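Local structure of interleukin-1beta (Gallus gallus, 2WRY) at residues I48-P53 against G63-A68. The protein probably acts as a secreted pro-inflammatory cytokine that binds the interleukin-1 receptor, the chain here being the beta-trefoil portion of a longer protein. Numbering follows the deposited sequence.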
ATOM      1  N   ILE A  48      -0.824  -8.977   2.929  1.00 13.25           N
ATOM      2  CA  ILE A  48      -1.630  -8.019   3.685  1.00 13.62           C
ATOM      3  C   ILE A  48      -1.896  -8.531   5.087  1.00 13.96           C
ATOM      4  O   ILE A  48      -2.609  -9.528   5.279  1.00 15.60           O
ATOM      5  CB  ILE A  48      -2.948  -7.669   2.962  1.00 12.79           C
ATOM      6  CG1 ILE A  48      -2.616  -7.124   1.561  1.00 14.53           C
ATOM      7  CG2 ILE A  48      -3.749  -6.653   3.814  1.00 14.29           C
ATOM      8  CD1 ILE A  48      -3.810  -6.570   0.786  1.00 13.72           C
ATOM      9  N   ALA A  49      -1.268  -7.885   6.067  1.00 14.03           N
ATOM     10  CA  ALA A  49      -1.455  -8.288   7.468  1.00 14.22           C
ATOM     11  C   ALA A  49      -2.673  -7.573   8.010  1.00 14.05           C
ATOM     12  O   ALA A  49      -2.707  -6.331   8.060  1.00 13.88           O
ATOM     13  CB  ALA A  49      -0.253  -7.898   8.300  1.00 14.76           C
ATOM     14  N   LEU A  50      -3.671  -8.343   8.410  1.00 15.35           N
ATOM     15  CA  LEU A  50      -4.853  -7.764   9.018  1.00 15.68           C
ATOM     16  C   LEU A  50      -4.686  -7.592  10.518  1.00 15.96           C
ATOM     17  O   LEU A  50      -4.231  -8.514  11.203  1.00 16.79           O
ATOM     18  CB  LEU A  50      -6.079  -8.635   8.684  1.00 17.11           C
ATOM     19  CG  LEU A  50      -7.453  -8.263   9.220  1.00 18.92           C
ATOM     20  CD1 LEU A  50      -7.878  -6.908   8.673  1.00 19.96           C
ATOM     21  CD2 LEU A  50      -8.465  -9.391   8.884  1.00 21.98           C
ATOM     22  N   TYR A  51      -5.067  -6.416  11.019  1.00 15.89           N
ATOM     23  CA  TYR A  51      -5.002  -6.095  12.446  1.00 16.50           C
ATOM     24  C   TYR A  51      -6.400  -5.938  13.032  1.00 19.21           C
ATOM     25  O   TYR A  51      -7.351  -5.619  12.304  1.00 19.83           O
ATOM     26  CB  TYR A  51      -4.179  -4.801  12.650  1.00 16.20           C
ATOM     27  CG  TYR A  51      -2.698  -5.046  12.445  1.00 14.05           C
ATOM     28  CD1 TYR A  51      -1.838  -5.240  13.547  1.00 14.60           C
ATOM     29  CD2 TYR A  51      -2.153  -5.125  11.159  1.00 14.14           C
ATOM     30  CE1 TYR A  51      -0.471  -5.520  13.349  1.00 14.22           C
ATOM     31  CE2 TYR A  51      -0.805  -5.387  10.958  1.00 14.13           C
ATOM     32  CZ  TYR A  51       0.027  -5.583  12.058  1.00 14.98           C
ATOM     33  OH  TYR A  51       1.354  -5.855  11.815  1.00 15.41           O
ATOM     34  N   ARG A  52      -6.513  -6.182  14.330  1.00 22.49           N
ATOM     35  CA  ARG A  52      -7.689  -5.817  15.122  1.00 26.73           C
ATOM     36  C   ARG A  52      -7.349  -4.634  16.037  1.00 30.33           C
ATOM     37  O   ARG A  52      -6.321  -4.662  16.712  1.00 29.64           O
ATOM     38  CB  ARG A  52      -8.141  -7.002  15.975  1.00 26.99           C
ATOM     39  CG  ARG A  52      -8.783  -8.149  15.193  1.00 27.58           C
ATOM     40  CD  ARG A  52      -9.222  -9.294  16.133  1.00 29.13           C
ATOM     41  NE  ARG A  52      -9.609 -10.495  15.391  1.00 29.36           N
ATOM     42  CZ  ARG A  52      -9.162 -11.731  15.614  1.00 29.20           C
ATOM     43  NH1 ARG A  52      -8.290 -11.999  16.587  1.00 28.79           N
ATOM     44  NH2 ARG A  52      -9.612 -12.722  14.870  1.00 27.65           N
ATOM     45  N   PRO A  53      -8.216  -3.598  16.085  1.00 34.19           N
ATOM     46  CA  PRO A  53      -7.984  -2.482  17.019  1.00 37.68           C
ATOM     47  C   PRO A  53      -8.035  -2.940  18.480  1.00 41.39           C
ATOM     48  O   PRO A  53      -8.773  -3.872  18.808  1.00 41.96           O
ATOM     49  CB  PRO A  53      -9.152  -1.519  16.731  1.00 37.77           C
ATOM     50  CG  PRO A  53      -9.678  -1.927  15.404  1.00 36.39           C
ATOM     51  CD  PRO A  53      -9.446  -3.402  15.296  1.00 34.70           C
ATOM     52  N   GLY A  63     -12.187   4.056   7.336  1.00 56.62           N
ATOM     53  CA  GLY A  63     -13.057   2.873   7.334  1.00 56.53           C
ATOM     54  C   GLY A  63     -12.315   1.633   7.806  1.00 55.75           C
ATOM     55  O   GLY A  63     -11.430   1.108   7.108  1.00 56.52           O
ATOM     56  N   GLN A  64     -12.698   1.148   8.987  1.00 53.17           N
ATOM     57  CA  GLN A  64     -11.920   0.127   9.695  1.00 49.31           C
ATOM     58  C   GLN A  64     -11.789  -1.270   9.065  1.00 44.82           C
ATOM     59  O   GLN A  64     -12.727  -2.067   9.045  1.00 45.14           O
ATOM     60  CB  GLN A  64     -12.295   0.063  11.172  1.00 50.37           C
ATOM     61  CG  GLN A  64     -11.675   1.200  11.968  1.00 52.37           C
ATOM     62  CD  GLN A  64     -10.979   0.715  13.222  1.00 54.40           C
ATOM     63  OE1 GLN A  64      -9.856   1.133  13.528  1.00 55.59           O
ATOM     64  NE2 GLN A  64     -11.638  -0.181  13.951  1.00 55.32           N
ATOM     65  N   MET A  65     -10.605  -1.497   8.515  1.00 38.00           N
ATOM     66  CA  MET A  65      -9.970  -2.789   8.316  1.00 30.87           C
ATOM     67  C   MET A  65      -8.525  -2.316   8.289  1.00 24.71           C
ATOM     68  O   MET A  65      -7.993  -2.014   7.226  1.00 20.89           O
ATOM     69  CB  MET A  65     -10.269  -3.397   6.948  1.00 32.21           C
ATOM     70  CG  MET A  65     -11.368  -4.435   6.881  1.00 35.48           C
ATOM     71  SD  MET A  65     -11.412  -5.120   5.198  1.00 42.69           S
ATOM     72  CE  MET A  65     -10.088  -6.332   5.286  1.00 41.49           C
ATOM     73  N   PRO A  66      -7.890  -2.229   9.468  1.00 19.71           N
ATOM     74  CA  PRO A  66      -6.522  -1.723   9.500  1.00 17.28           C
ATOM     75  C   PRO A  66      -5.565  -2.837   9.069  1.00 15.89           C
ATOM     76  O   PRO A  66      -5.711  -3.982   9.530  1.00 16.10           O
ATOM     77  CB  PRO A  66      -6.316  -1.335  10.970  1.00 16.50           C
ATOM     78  CG  PRO A  66      -7.328  -2.172  11.765  1.00 19.20           C
ATOM     79  CD  PRO A  66      -8.396  -2.638  10.790  1.00 20.03           C
ATOM     80  N   VAL A  67      -4.644  -2.517   8.164  1.00 13.37           N
ATOM     81  CA  VAL A  67      -3.727  -3.513   7.608  1.00 12.84           C
ATOM     82  C   VAL A  67      -2.312  -2.966   7.517  1.00 13.13           C
ATOM     83  O   VAL A  67      -2.115  -1.746   7.467  1.00 12.80           O
ATOM     84  CB  VAL A  67      -4.152  -3.978   6.176  1.00 13.15           C
ATOM     85  CG1 VAL A  67      -5.523  -4.628   6.187  1.00 12.28           C
ATOM     86  CG2 VAL A  67      -4.135  -2.795   5.149  1.00 12.36           C
ATOM     87  N   ALA A  68      -1.319  -3.875   7.497  1.00 12.20           N
ATOM     88  CA  ALA A  68       0.031  -3.498   7.058  1.00 11.81           C
ATOM     89  C   ALA A  68       0.234  -4.172   5.706  1.00 12.03           C
ATOM     90  O   ALA A  68      -0.310  -5.262   5.474  1.00 13.47           O
ATOM     91  CB  ALA A  68       1.101  -3.945   8.043  1.00 11.81           C
TER
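A49 and A68 are joined by two backbone hydrogen bonds: A49 N donates to A68 O and A68 N to A49 O, both at 2.9 Å and both with the donor in the acceptor's carbonyl plane; this double link identifies them as a hydrogen-bonded antiparallel pair. Y51 N gives a third bond to P66 O, with its donor tilted 19° from the carbonyl plane. A49 O also receives a CA-H...O contact from V67 CA at 3.0 Å. L50 and V67 form the intervening non-hydrogen-bonded pair. The bonds tie strand 45-53 to strand 66-71 in the beta-trefoil of the IL-1 family; strand 4-16 pairs with the former through backbone bonds at I48, L50 and R52. On the face of A49 and A68, the two CB atoms lie 4.2 Å apart, and A68 CB sits oblique to the Y51 ring, 3.8 Å from Y51 CE2, while Y51 OH is hydrogen-bonded to M97 O. On the face of L50 and V67, L50 CD1, placed by a chi2 of 62°, reaches both V67 CG1 and M65 CE at 4.1 Å. I48 CG2 packs on V67 CG1 at 3.6 Å. Across from Y51, P66 CG and CD both lie 3.5 Å from Y51 O, and the exposed side chains of Q64 and P53 slide past each other in opposite directions.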